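Local coordinates for protein glycerophosphodiester phosphodiesterase (Cytophaga hutchinsonii ATCC 33406, PDB 3CH0) that belongs to the glycerophosphodiester phosphodiesterase family of TIM-barrel proteins and folds as a single chain around a parallel beta-barrel, at residues 22-26 against 27-31; 15-18 against 19-23; 86-89 against 90-94; 261-264 against 265-268. All coordinates share one frame; numbering follows the deposited sequence.

Contact 1. Residues 22-26 against 27-31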
ATOM      1  N   PRO A  22      -0.735 -14.255  -2.667  1.00  9.99           N
ATOM      2  CA  PRO A  22      -1.231 -13.288  -3.658  1.00 10.12           C
ATOM      3  C   PRO A  22      -1.448 -11.903  -3.061  1.00 10.43           C
ATOM      4  O   PRO A  22      -2.059 -11.729  -1.994  1.00  9.78           O
ATOM      5  CB  PRO A  22      -2.506 -13.921  -4.153  1.00 10.66           C
ATOM      6  CG  PRO A  22      -2.230 -15.422  -4.067  1.00 11.57           C
ATOM      7  CD  PRO A  22      -1.500 -15.527  -2.748  1.00  8.97           C
ATOM      8  N   GLU A  23      -0.855 -10.905  -3.702  1.00 10.29           N
ATOM      9  CA  GLU A  23      -0.871  -9.563  -3.110  1.00  9.68           C
ATOM     10  C   GLU A  23      -2.258  -8.992  -2.879  1.00  9.00           C
ATOM     11  O   GLU A  23      -3.177  -9.212  -3.686  1.00  9.33           O
ATOM     12  CB  GLU A  23      -0.145  -8.626  -4.072  1.00  8.41           C
ATOM     13  CG  GLU A  23      -0.821  -8.316  -5.394  1.00  9.94           C
ATOM     14  CD  GLU A  23       0.123  -7.657  -6.361  1.00 11.54           C
ATOM     15  OE1 GLU A  23       1.059  -8.358  -6.777  1.00 10.72           O
ATOM     16  OE2 GLU A  23      -0.196  -6.495  -6.794  1.00 11.24           O
ATOM     17  N   ASN A  24      -2.400  -8.225  -1.823  1.00  8.92           N
ATOM     18  CA  ASN A  24      -3.604  -7.416  -1.661  1.00  8.62           C
ATOM     19  C   ASN A  24      -4.895  -8.276  -1.565  1.00  9.32           C
ATOM     20  O   ASN A  24      -5.973  -7.799  -1.881  1.00 10.41           O
ATOM     21  CB  ASN A  24      -3.715  -6.355  -2.762  1.00  8.68           C
ATOM     22  CG  ASN A  24      -2.887  -5.104  -2.483  1.00 10.70           C
ATOM     23  OD1 ASN A  24      -2.714  -4.675  -1.339  1.00 10.04           O
ATOM     24  ND2 ASN A  24      -2.370  -4.504  -3.571  1.00 10.39           N
ATOM     25  N   THR A  25      -4.743  -9.474  -0.987  1.00 10.06           N
ATOM     26  CA  THR A  25      -5.880 -10.380  -0.808  1.00 10.14           C
ATOM     27  C   THR A  25      -6.114 -10.567   0.680  1.00  9.19           C
ATOM     28  O   THR A  25      -5.239 -10.414   1.530  1.00  9.93           O
ATOM     29  CB  THR A  25      -5.611 -11.744  -1.481  1.00 10.71           C
ATOM     30  OG1 THR A  25      -4.488 -12.377  -0.856  1.00 10.66           O
ATOM     31  CG2 THR A  25      -5.399 -11.571  -2.983  1.00 10.31           C
ATOM     32  N   ILE A  26      -7.347 -10.953   0.973  1.00 11.36           N
ATOM     33  CA  ILE A  26      -7.726 -11.236   2.362  1.00  9.65           C
ATOM     34  C   ILE A  26      -6.809 -12.343   2.914  1.00  9.45           C
ATOM     35  O   ILE A  26      -6.343 -12.252   4.047  1.00 11.09           O
ATOM     36  CB  ILE A  26      -9.186 -11.666   2.467  1.00 12.17           C
ATOM     37  CG1 ILE A  26     -10.131 -10.497   2.134  1.00 11.62           C
ATOM     38  CG2 ILE A  26      -9.501 -12.254   3.875  1.00 10.59           C
ATOM     39  CD1 ILE A  26      -9.949  -9.250   2.957  1.00 11.54           C
ATOM     40  N   ALA A  27      -6.454 -13.329   2.099  1.00 10.93           N
ATOM     41  CA  ALA A  27      -5.486 -14.339   2.589  1.00 10.60           C
ATOM     42  C   ALA A  27      -4.162 -13.687   3.005  1.00 11.47           C
ATOM     43  O   ALA A  27      -3.629 -13.987   4.071  1.00 11.47           O
ATOM     44  CB  ALA A  27      -5.245 -15.425   1.557  1.00 13.60           C
ATOM     45  N   ALA A  28      -3.619 -12.806   2.159  1.00 10.56           N
ATOM     46  CA  ALA A  28      -2.372 -12.143   2.494  1.00 10.40           C
ATOM     47  C   ALA A  28      -2.478 -11.286   3.749  1.00  9.23           C
ATOM     48  O   ALA A  28      -1.581 -11.254   4.596  1.00 11.05           O
ATOM     49  CB  ALA A  28      -1.850 -11.261   1.283  1.00 11.24           C
ATOM     50  N   PHE A  29      -3.582 -10.547   3.859  1.00  8.82           N
ATOM     51  CA  PHE A  29      -3.747  -9.697   5.029  1.00 10.82           C
ATOM     52  C   PHE A  29      -3.888 -10.526   6.291  1.00 10.76           C
ATOM     53  O   PHE A  29      -3.348 -10.174   7.313  1.00 11.00           O
ATOM     54  CB  PHE A  29      -4.896  -8.732   4.936  1.00 10.91           C
ATOM     55  CG  PHE A  29      -4.739  -7.768   3.782  1.00 11.52           C
ATOM     56  CD1 PHE A  29      -3.644  -6.941   3.736  1.00 10.58           C
ATOM     57  CD2 PHE A  29      -5.661  -7.715   2.749  1.00 10.69           C
ATOM     58  CE1 PHE A  29      -3.464  -6.067   2.679  1.00  9.94           C
ATOM     59  CE2 PHE A  29      -5.470  -6.832   1.664  1.00 12.44           C
ATOM     60  CZ  PHE A  29      -4.345  -6.043   1.665  1.00  9.18           C
ATOM     61  N   THR A  30      -4.602 -11.623   6.205  1.00 10.78           N
ATOM     62  CA  THR A  30      -4.781 -12.510   7.381  1.00 12.65           C
ATOM     63  C   THR A  30      -3.476 -13.134   7.816  1.00 11.12           C
ATOM     64  O   THR A  30      -3.147 -13.106   8.976  1.00 12.74           O
ATOM     65  CB  THR A  30      -5.791 -13.611   7.052  1.00 12.88           C
ATOM     66  OG1 THR A  30      -7.039 -13.045   6.594  1.00 13.16           O
ATOM     67  CG2 THR A  30      -6.044 -14.507   8.300  1.00 14.62           C
ATOM     68  N   LYS A  31      -2.669 -13.605   6.857  1.00  9.19           N
ATOM     69  CA  LYS A  31      -1.335 -14.101   7.153  1.00 10.55           C
ATOM     70  C   LYS A  31      -0.475 -13.039   7.828  1.00 11.07           C
ATOM     71  O   LYS A  31       0.216 -13.329   8.812  1.00 12.46           O
ATOM     72  CB  LYS A  31      -0.682 -14.611   5.863  1.00 13.18           C
ATOM     73  CG  LYS A  31       0.780 -14.994   5.964  1.00 17.37           C
ATOM     74  CD  LYS A  31       1.036 -16.207   6.734  1.00 17.62           C
ATOM     75  CE  LYS A  31       2.526 -16.548   6.672  1.00 24.81           C
ATOM     76  NZ  LYS A  31       2.842 -17.679   7.595  1.00 26.74           N
TER
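T25 and A28 meet at the start of helix 26-35, where A28 N donates to T25 OG1 at 3.2 Å. With chi1 at 63°, OG1 sits between the backbone N and the carbonyl carbon, which turns it to the first turn of the helix. The same hydroxyl gives its proton to P22 O at 2.8 Å, so its donor and acceptor sides are both used. One turn on, F29 N binds T25 O at 2.9 Å with 164° at the hydrogen, while the F29 ring passes obliquely by that carbonyl, with CD2 3.0 Å from T25 O and CE2 3.6 Å from N24 C. I26 O takes two donors from T30: the amide nearly in line with the C=O bond, and OG1 at 2.8 Å from above the carbonyl plane. The A28 methyl packs against the turn, its CB 3.3 Å from P22 O. Farther out, the N24 amide lies near the F29 ring, their planes 39° apart, with OD1 3.7 Å from CZ; N24 ND2 is held by D43, and F29 rests on L40 of strand 39-46, V54 of strand 52-54 and L120 of helix 117-127. A type II beta turn from P22 to T25 thus runs into a threonine N-cap, opening the helix that follows the first strand of this TIM barrel.

Contact 2. Residues 15-18 against 19-23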
ATOM      1  N   ARG A  15       1.359  -5.002   0.585  1.00  7.43           N
ATOM      2  CA  ARG A  15       0.225  -5.704  -0.007  1.00  9.83           C
ATOM      3  C   ARG A  15      -0.157  -6.911   0.804  1.00 10.58           C
ATOM      4  O   ARG A  15      -0.520  -7.961   0.299  1.00 10.13           O
ATOM      5  CB  ARG A  15       0.475  -6.055  -1.483  1.00 10.23           C
ATOM      6  CG  ARG A  15       1.056  -4.858  -2.311  1.00  9.14           C
ATOM      7  CD  ARG A  15       1.215  -5.092  -3.795  1.00  6.54           C
ATOM      8  NE  ARG A  15       2.050  -4.020  -4.326  1.00  9.35           N
ATOM      9  CZ  ARG A  15       2.633  -4.052  -5.493  1.00 10.27           C
ATOM     10  NH1 ARG A  15       2.305  -4.970  -6.411  1.00 11.47           N
ATOM     11  NH2 ARG A  15       3.486  -3.104  -5.786  1.00 12.48           N
ATOM     12  N   GLY A  16      -0.067  -6.694   2.106  1.00  8.22           N
ATOM     13  CA  GLY A  16      -0.288  -7.760   3.107  1.00 10.69           C
ATOM     14  C   GLY A  16       1.003  -8.543   3.199  1.00 11.92           C
ATOM     15  O   GLY A  16       1.738  -8.454   4.171  1.00  9.95           O
ATOM     16  N   CYS A  17       1.319  -9.329   2.179  1.00 10.50           N
ATOM     17  CA  CYS A  17       2.585 -10.057   2.155  1.00  8.74           C
ATOM     18  C   CYS A  17       2.796 -10.672   0.773  1.00 13.15           C
ATOM     19  O   CYS A  17       2.827 -11.878   0.612  1.00 10.04           O
ATOM     20  CB  CYS A  17       2.703 -11.134   3.254  1.00 10.99           C
ATOM     21  SG  CYS A  17       1.369 -12.323   3.274  1.00 11.86           S
ATOM     22  N   ARG A  18       2.985  -9.832  -0.215  1.00  9.38           N
ATOM     23  CA  ARG A  18       3.133 -10.304  -1.626  1.00  9.56           C
ATOM     24  C   ARG A  18       4.168 -11.388  -1.860  1.00 10.14           C
ATOM     25  O   ARG A  18       3.997 -12.258  -2.727  1.00 10.76           O
ATOM     26  CB  ARG A  18       3.419  -9.127  -2.568  1.00  9.81           C
ATOM     27  CG  ARG A  18       3.802  -9.526  -4.005  1.00 10.37           C
ATOM     28  CD  ARG A  18       3.908  -8.281  -4.895  1.00 10.85           C
ATOM     29  NE  ARG A  18       4.964  -7.371  -4.454  1.00 10.31           N
ATOM     30  CZ  ARG A  18       5.587  -6.481  -5.230  1.00 11.03           C
ATOM     31  NH1 ARG A  18       5.220  -6.321  -6.483  1.00 11.47           N
ATOM     32  NH2 ARG A  18       6.590  -5.763  -4.729  1.00 10.46           N
ATOM     33  N   GLY A  19       5.257 -11.365  -1.105  1.00  9.65           N
ATOM     34  CA  GLY A  19       6.272 -12.421  -1.285  1.00  7.95           C
ATOM     35  C   GLY A  19       5.750 -13.805  -0.914  1.00 12.98           C
ATOM     36  O   GLY A  19       6.290 -14.821  -1.403  1.00 13.07           O
ATOM     37  N   LEU A  20       4.753 -13.868  -0.029  1.00 11.86           N
ATOM     38  CA  LEU A  20       4.275 -15.125   0.519  1.00 11.74           C
ATOM     39  C   LEU A  20       2.979 -15.604  -0.088  1.00 12.29           C
ATOM     40  O   LEU A  20       2.751 -16.814  -0.253  1.00 13.46           O
ATOM     41  CB  LEU A  20       4.050 -14.963   2.021  1.00 10.65           C
ATOM     42  CG  LEU A  20       5.264 -14.424   2.827  1.00 10.23           C
ATOM     43  CD1 LEU A  20       4.922 -14.290   4.336  1.00 13.87           C
ATOM     44  CD2 LEU A  20       6.538 -15.253   2.596  1.00 11.62           C
ATOM     45  N   LEU A  21       2.086 -14.659  -0.403  1.00 10.90           N
ATOM     46  CA  LEU A  21       0.722 -14.954  -0.821  1.00 11.12           C
ATOM     47  C   LEU A  21       0.282 -13.927  -1.856  1.00 11.29           C
ATOM     48  O   LEU A  21       0.860 -12.839  -1.900  1.00 10.10           O
ATOM     49  CB  LEU A  21      -0.228 -14.900   0.368  1.00 11.87           C
ATOM     50  CG  LEU A  21      -0.277 -16.143   1.286  1.00 14.69           C
ATOM     51  CD1 LEU A  21      -1.057 -15.823   2.547  1.00 14.60           C
ATOM     52  CD2 LEU A  21      -0.963 -17.299   0.510  1.00 17.91           C
ATOM     53  N   PRO A  22      -0.735 -14.255  -2.667  1.00  9.99           N
ATOM     54  CA  PRO A  22      -1.231 -13.288  -3.658  1.00 10.12           C
ATOM     55  C   PRO A  22      -1.448 -11.903  -3.061  1.00 10.43           C
ATOM     56  O   PRO A  22      -2.059 -11.729  -1.994  1.00  9.78           O
ATOM     57  CB  PRO A  22      -2.506 -13.921  -4.153  1.00 10.66           C
ATOM     58  CG  PRO A  22      -2.230 -15.422  -4.067  1.00 11.57           C
ATOM     59  CD  PRO A  22      -1.500 -15.527  -2.748  1.00  8.97           C
ATOM     60  N   GLU A  23      -0.855 -10.905  -3.702  1.00 10.29           N
ATOM     61  CA  GLU A  23      -0.871  -9.563  -3.110  1.00  9.68           C
ATOM     62  C   GLU A  23      -2.258  -8.992  -2.879  1.00  9.00           C
ATOM     63  O   GLU A  23      -3.177  -9.212  -3.686  1.00  9.33           O
ATOM     64  CB  GLU A  23      -0.145  -8.626  -4.072  1.00  8.41           C
ATOM     65  CG  GLU A  23      -0.821  -8.316  -5.394  1.00  9.94           C
ATOM     66  CD  GLU A  23       0.123  -7.657  -6.361  1.00 11.54           C
ATOM     67  OE1 GLU A  23       1.059  -8.358  -6.777  1.00 10.72           O
ATOM     68  OE2 GLU A  23      -0.196  -6.495  -6.794  1.00 11.24           O
TER
HETATM   69  O   HOH W   1       3.126  -7.508  -8.201  1.00 12.29           O
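C17 O is gripped by two backbone amides: L20 N at 2.8 Å, coming from above the carbonyl plane, and L21 N at 3.1 Å, nearly in line with the C=O bond. This tight turn brings C17 SG beside the L20 side chain, 4.0 Å from L20 CB, and folds the chain so that E23 returns beside the two arginines. R15 and E23 run side by side in the same direction, with R15 CB 3.7 Å from E23 CB. They end in a salt bridge from R15 NH1 to E23 OE2 at 3.0 Å. The bond is bent, 146° at the hydrogen: OE2 lies a little off the guanidinium plane, NH1 stands well above the carboxylate plane, and the two planes are 63° apart. All this belongs to the loop between strand 10-13 and helix 26-35 of the TIM barrel, where citric acid and glycerol, probably from the crystallisation liquor, are bound and may mark a pocket; R15 NH2 binds both molecules and R18 NH1 binds the glycerol. R18 reaches the same place by a bend at chi3 (63°), with CD 3.4 Å from E23 OE1. Its guanidinium lies over one face of that of R15, the R15 CZ atom 3.6 Å above its plane and offset toward the rim. A water at the edge of the R18 group accepts from NH1 and donates to E23 OE1 at 2.7 Å, completing the carboxylate's link to both arginines. The nearby negative charge probably eases the stacking of the two cations, and D264 is a further partner of R18.

Contact 3. Residues 86-89 against 90-94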
HETATM    1  N   MSE A  86     -15.631  -1.282 -14.620  1.00 15.05           N
HETATM    2  CA  MSE A  86     -16.314  -2.498 -14.165  1.00 15.10           C
HETATM    3  C   MSE A  86     -17.033  -2.360 -12.840  1.00 16.35           C
HETATM    4  O   MSE A  86     -16.519  -1.782 -11.877  1.00 15.46           O
HETATM    5  CB  MSE A  86     -15.260  -3.618 -14.051  1.00 13.80           C
HETATM    6  CG  MSE A  86     -14.517  -3.885 -15.333  1.00 15.14           C
HETATM    7 SE   MSE A  86     -12.975  -5.069 -15.076  0.75 19.10          SE
HETATM    8  CE  MSE A  86     -13.952  -6.577 -14.506  1.00 20.85           C
ATOM      9  N   ASN A  87     -18.257  -2.901 -12.729  1.00 16.30           N
ATOM     10  CA  ASN A  87     -18.894  -2.972 -11.435  1.00 16.14           C
ATOM     11  C   ASN A  87     -18.183  -3.989 -10.542  1.00 13.19           C
ATOM     12  O   ASN A  87     -17.591  -4.947 -11.043  1.00 15.73           O
ATOM     13  CB  ASN A  87     -20.378  -3.350 -11.555  1.00 17.32           C
ATOM     14  CG  ASN A  87     -21.169  -2.277 -12.252  1.00 23.72           C
ATOM     15  OD1 ASN A  87     -21.004  -1.121 -11.936  1.00 20.66           O
ATOM     16  ND2 ASN A  87     -22.031  -2.665 -13.218  1.00 23.71           N
ATOM     17  N   TYR A  88     -18.249  -3.765  -9.241  1.00 16.53           N
ATOM     18  CA  TYR A  88     -17.542  -4.669  -8.351  1.00 15.22           C
ATOM     19  C   TYR A  88     -18.039  -6.131  -8.524  1.00 16.59           C
ATOM     20  O   TYR A  88     -17.247  -7.068  -8.397  1.00 15.56           O
ATOM     21  CB  TYR A  88     -17.588  -4.237  -6.908  1.00 14.41           C
ATOM     22  CG  TYR A  88     -16.744  -5.147  -6.062  1.00 14.72           C
ATOM     23  CD1 TYR A  88     -15.359  -5.197  -6.239  1.00 13.92           C
ATOM     24  CD2 TYR A  88     -17.317  -6.024  -5.141  1.00 18.42           C
ATOM     25  CE1 TYR A  88     -14.571  -6.093  -5.546  1.00 13.20           C
ATOM     26  CE2 TYR A  88     -16.533  -6.936  -4.424  1.00 14.05           C
ATOM     27  CZ  TYR A  88     -15.154  -6.946  -4.607  1.00 16.15           C
ATOM     28  OH  TYR A  88     -14.432  -7.859  -3.886  1.00 14.62           O
ATOM     29  N   ALA A  89     -19.336  -6.294  -8.817  1.00 18.64           N
ATOM     30  CA  ALA A  89     -19.886  -7.656  -8.982  1.00 17.81           C
ATOM     31  C   ALA A  89     -19.127  -8.423 -10.035  1.00 17.22           C
ATOM     32  O   ALA A  89     -18.982  -9.639  -9.931  1.00 19.23           O
ATOM     33  CB  ALA A  89     -21.395  -7.589  -9.345  1.00 18.67           C
ATOM     34  N   ASP A  90     -18.588  -7.736 -11.038  1.00 15.23           N
ATOM     35  CA  ASP A  90     -17.781  -8.355 -12.058  1.00 17.32           C
ATOM     36  C   ASP A  90     -16.304  -8.483 -11.687  1.00 17.56           C
ATOM     37  O   ASP A  90     -15.649  -9.446 -12.090  1.00 15.95           O
ATOM     38  CB  ASP A  90     -17.962  -7.654 -13.407  1.00 20.63           C
ATOM     39  CG  ASP A  90     -19.439  -7.644 -13.849  1.00 23.00           C
ATOM     40  OD1 ASP A  90     -20.052  -8.730 -13.774  1.00 25.97           O
ATOM     41  OD2 ASP A  90     -19.985  -6.582 -14.168  1.00 28.21           O
ATOM     42  N   ILE A  91     -15.795  -7.479 -10.971  1.00 15.11           N
ATOM     43  CA  ILE A  91     -14.393  -7.468 -10.535  1.00 15.35           C
ATOM     44  C   ILE A  91     -14.152  -8.701  -9.639  1.00 15.44           C
ATOM     45  O   ILE A  91     -13.141  -9.401  -9.784  1.00 13.53           O
ATOM     46  CB  ILE A  91     -14.070  -6.143  -9.773  1.00 14.23           C
ATOM     47  CG1 ILE A  91     -14.054  -4.963 -10.787  1.00 14.64           C
ATOM     48  CG2 ILE A  91     -12.758  -6.277  -8.957  1.00 14.54           C
ATOM     49  CD1 ILE A  91     -14.047  -3.585 -10.062  1.00 15.67           C
ATOM     50  N   LYS A  92     -15.135  -8.993  -8.792  1.00 15.14           N
ATOM     51  CA  LYS A  92     -14.985 -10.018  -7.734  1.00 15.98           C
ATOM     52  C   LYS A  92     -14.979 -11.465  -8.291  1.00 17.03           C
ATOM     53  O   LYS A  92     -14.700 -12.427  -7.562  1.00 19.41           O
ATOM     54  CB  LYS A  92     -16.041  -9.836  -6.640  1.00 19.95           C
ATOM     55  CG  LYS A  92     -17.419 -10.362  -6.969  1.00 21.46           C
ATOM     56  CD  LYS A  92     -18.400 -10.102  -5.824  1.00 22.67           C
ATOM     57  CE  LYS A  92     -19.711 -10.876  -6.053  1.00 30.48           C
ATOM     58  NZ  LYS A  92     -20.675 -10.724  -4.925  1.00 38.33           N
ATOM     59  N   GLU A  93     -15.256 -11.603  -9.570  1.00 16.43           N
ATOM     60  CA  GLU A  93     -15.253 -12.908 -10.221  1.00 20.26           C
ATOM     61  C   GLU A  93     -13.949 -13.351 -10.830  1.00 19.89           C
ATOM     62  O   GLU A  93     -13.854 -14.483 -11.316  1.00 21.39           O
ATOM     63  CB  GLU A  93     -16.361 -12.962 -11.277  1.00 20.15           C
ATOM     64  CG  GLU A  93     -17.748 -12.785 -10.675  1.00 21.34           C
ATOM     65  CD  GLU A  93     -18.118 -13.831  -9.585  1.00 32.10           C
ATOM     66  OE1 GLU A  93     -17.632 -14.989  -9.674  1.00 34.82           O
ATOM     67  OE2 GLU A  93     -18.883 -13.497  -8.649  1.00 30.83           O
ATOM     68  N   ILE A  94     -12.907 -12.514 -10.747  1.00 14.05           N
ATOM     69  CA  ILE A  94     -11.693 -12.712 -11.510  1.00 13.81           C
ATOM     70  C   ILE A  94     -10.560 -13.129 -10.545  1.00 13.03           C
ATOM     71  O   ILE A  94     -10.255 -12.424  -9.542  1.00 14.67           O
ATOM     72  CB  ILE A  94     -11.319 -11.410 -12.252  1.00 12.66           C
ATOM     73  CG1 ILE A  94     -12.404 -11.088 -13.311  1.00 17.20           C
ATOM     74  CG2 ILE A  94      -9.977 -11.542 -12.904  1.00 13.41           C
ATOM     75  CD1 ILE A  94     -12.413  -9.668 -13.896  1.00 18.22           C
TER
HETATM   76  O   HOH W   2     -19.058  -4.386 -14.990  1.00 24.65           O
HETATM   77  O   HOH W   3     -22.366  -5.518 -13.781  1.00 29.23           O
HETATM   78  O   HOH W   4     -20.643 -11.487  -9.309  1.00 30.17           O
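Helix 88-91 is a short helix, opened by N87 at the N-cap position, with a type I beta turn running from I91 to I94. Its first turn hangs on N87 O, which accepts from I91 N at 3.1 Å in the carbonyl plane and from D90 N above that plane; K92 N closes the next turn on Y88 O. The N87 side chain makes no capping bond. Two waters instead join this end to D90: one accepts from N87 N, the other from N87 ND2, and both donate to D90 OD2, the second at 2.6 Å. The Y88 ring takes K92 CB over one face, a CH-pi contact with CB 4.0 Å from the ring centroid and 28° off its normal. Chi1 of Y88, at -175°, puts CG anti to the backbone N, and the ring lies along the next turn, against I91 and K92; I91 CG2 comes to it obliquely, 3.9 Å from Y88 CE1. The phenol oxygen is held by K114 O. Apolar contacts are made by M86, a selenomethionine: its CB packs 3.7 Å from I91 CG1, and a bend at chi3 turns CE toward I94, where it meets CD1 tip to tip at 3.5 Å. A third water donates to A89 O and E93 OE2. Beyond these residues, Y88 N binds D49 OD1 and I94 touches F60. The single helical turn, capped at N87 and leaving through the I91-I94 turn, lies at the periphery of the TIM barrel, against the loop after strand 39-46.

Contact 4. Residues 261-264 against 265-268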
ATOM      1  N   ILE A 261       9.701  -0.359   8.037  1.00 10.24           N
ATOM      2  CA  ILE A 261      10.039  -1.030   6.769  1.00  8.64           C
ATOM      3  C   ILE A 261       8.781  -1.538   6.132  1.00 10.96           C
ATOM      4  O   ILE A 261       7.946  -2.126   6.798  1.00 11.85           O
ATOM      5  CB  ILE A 261      10.974  -2.234   6.986  1.00 12.15           C
ATOM      6  CG1 ILE A 261      12.353  -1.717   7.407  1.00 13.45           C
ATOM      7  CG2 ILE A 261      11.077  -3.194   5.730  1.00 12.88           C
ATOM      8  CD1 ILE A 261      13.233  -1.175   6.292  1.00 12.18           C
ATOM      9  N   ILE A 262       8.673  -1.285   4.823  1.00  8.71           N
ATOM     10  CA  ILE A 262       7.666  -1.891   3.975  1.00  7.25           C
ATOM     11  C   ILE A 262       8.365  -3.047   3.235  1.00  8.08           C
ATOM     12  O   ILE A 262       9.270  -2.808   2.463  1.00 10.66           O
ATOM     13  CB  ILE A 262       7.006  -0.829   3.054  1.00  8.78           C
ATOM     14  CG1 ILE A 262       6.277   0.245   3.865  1.00 10.67           C
ATOM     15  CG2 ILE A 262       6.139  -1.534   1.909  1.00  8.87           C
ATOM     16  CD1 ILE A 262       6.155   1.538   3.111  1.00  9.95           C
ATOM     17  N   THR A 263       7.815  -4.246   3.408  1.00  9.27           N
ATOM     18  CA  THR A 263       8.413  -5.436   2.831  1.00  7.83           C
ATOM     19  C   THR A 263       7.426  -6.466   2.313  1.00  8.51           C
ATOM     20  O   THR A 263       6.380  -6.685   2.914  1.00  8.96           O
ATOM     21  CB  THR A 263       9.308  -6.148   3.899  1.00 11.18           C
ATOM     22  OG1 THR A 263       9.931  -7.328   3.337  1.00 10.08           O
ATOM     23  CG2 THR A 263       8.550  -6.583   5.172  1.00  9.98           C
ATOM     24  N   ASP A 264       7.795  -7.105   1.201  1.00  9.49           N
ATOM     25  CA  ASP A 264       7.007  -8.226   0.669  1.00  7.72           C
ATOM     26  C   ASP A 264       7.109  -9.482   1.541  1.00  7.69           C
ATOM     27  O   ASP A 264       6.325 -10.398   1.353  1.00  9.62           O
ATOM     28  CB  ASP A 264       7.467  -8.567  -0.754  1.00  9.94           C
ATOM     29  CG  ASP A 264       7.052  -7.519  -1.734  1.00 11.11           C
ATOM     30  OD1 ASP A 264       5.862  -7.097  -1.685  1.00 11.50           O
ATOM     31  OD2 ASP A 264       7.899  -7.113  -2.560  1.00 11.94           O
ATOM     32  N   TYR A 265       8.150  -9.545   2.380  1.00  9.19           N
ATOM     33  CA  TYR A 265       8.475 -10.700   3.209  1.00 10.52           C
ATOM     34  C   TYR A 265       8.498 -10.348   4.695  1.00  9.05           C
ATOM     35  O   TYR A 265       9.552 -10.358   5.381  1.00 10.54           O
ATOM     36  CB  TYR A 265       9.829 -11.261   2.740  1.00 10.10           C
ATOM     37  CG  TYR A 265       9.856 -11.765   1.333  1.00 10.63           C
ATOM     38  CD1 TYR A 265       9.394 -13.052   1.036  1.00 11.03           C
ATOM     39  CD2 TYR A 265      10.303 -10.980   0.331  1.00 13.94           C
ATOM     40  CE1 TYR A 265       9.432 -13.542  -0.256  1.00 12.65           C
ATOM     41  CE2 TYR A 265      10.296 -11.420  -0.979  1.00 13.47           C
ATOM     42  CZ  TYR A 265       9.902 -12.718  -1.257  1.00 15.56           C
ATOM     43  OH  TYR A 265       9.916 -13.135  -2.558  1.00 14.25           O
ATOM     44  N   PRO A 266       7.322 -10.002   5.258  1.00  9.97           N
ATOM     45  CA  PRO A 266       7.285  -9.592   6.656  1.00 11.56           C
ATOM     46  C   PRO A 266       7.716 -10.726   7.611  1.00 13.45           C
ATOM     47  O   PRO A 266       8.137 -10.444   8.726  1.00 11.45           O
ATOM     48  CB  PRO A 266       5.859  -9.116   6.861  1.00 10.00           C
ATOM     49  CG  PRO A 266       5.047  -9.851   5.849  1.00 10.88           C
ATOM     50  CD  PRO A 266       5.987  -9.925   4.635  1.00 11.25           C
ATOM     51  N   ASP A 267       7.664 -11.969   7.149  1.00 12.34           N
ATOM     52  CA  ASP A 267       8.212 -13.110   7.882  1.00 15.07           C
ATOM     53  C   ASP A 267       9.710 -12.951   8.267  1.00 12.98           C
ATOM     54  O   ASP A 267      10.182 -13.560   9.253  1.00 14.17           O
ATOM     55  CB  ASP A 267       7.961 -14.418   7.108  1.00 15.55           C
ATOM     56  CG  ASP A 267       8.551 -14.428   5.719  1.00 16.55           C
ATOM     57  OD1 ASP A 267       8.431 -13.435   5.006  1.00 15.48           O
ATOM     58  OD2 ASP A 267       9.061 -15.497   5.290  1.00 22.18           O
ATOM     59  N   LEU A 268      10.450 -12.117   7.530  1.00 12.56           N
ATOM     60  CA  LEU A 268      11.853 -11.845   7.880  1.00 14.80           C
ATOM     61  C   LEU A 268      12.005 -11.384   9.328  1.00 16.22           C
ATOM     62  O   LEU A 268      12.994 -11.681   9.981  1.00 16.93           O
ATOM     63  CB  LEU A 268      12.476 -10.811   6.919  1.00 14.56           C
ATOM     64  CG  LEU A 268      12.743 -11.333   5.488  1.00 15.82           C
ATOM     65  CD1 LEU A 268      13.044 -10.248   4.502  1.00 14.34           C
ATOM     66  CD2 LEU A 268      13.870 -12.373   5.459  1.00 17.86           C
TER
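The Y265 ring has the D264 carbonyl over one face, with D264 O 3.8 Å from the ring atom Y265 CG. The carbonyl carbon, D264 C, is 3.6 Å from Y265 CG. At the CD2 side the ring meets D264 CB at 3.9 Å. A chi1 of -63° puts CG of Y265 beside its own backbone N, which keeps the ring folded against the preceding peptide. That amide is fixed in turn: Y265 N donates to T263 OG1 at 3.0 Å, with 157° at the hydrogen. OG1 lies anti to the T263 backbone N, chi1 -179°, which carries the hydroxyl forward across the turn while CG2 points to the proline and stops 3.6 Å from P266 CA. The P266 ring also bears on the turn, with CD 3.3 Å from D264 C. V244 O and N245 OD1 are both within hydrogen-bonding range of the T263 hydroxyl, which has one proton to share between them, so the buried group joins this turn to the neighbouring loop. The D264 carboxylate heads away from Y265, to H14 ND1 through OD1 and to N245 ND2 and R18 through OD2. At P266 the chain enters a 3-10 segment, its first turn closed by L268 N on Y265 O at 2.9 Å, and P266 packs on L35 of helix 26-35. Here the last strand of the TIM barrel, 260-263, ends and passes into the C-terminal segment.

Contacts 1 and 2 are consecutive parts of one loop-to-helix unit: they share P22 and E23, their centres are 6 Å apart, and N24 N probably binds R15 O at 2.8 Å. Contact 4 comes from the far end of the chain, yet its centre lies about 9 Å from that of contact 2, because strands 10-13 and 260-263 are neighbours in the barrel. R18 NH2 meets D264 OD2 at 2.9 Å, and G19 N probably bonds to D264 O. R15 and R18 of contact 2 bind citric acid and glycerol, which may mark a pocket. Contact 3 stands apart, its centre about 21 Å from contact 2 and 29 Å from contact 4, on a peripheral segment.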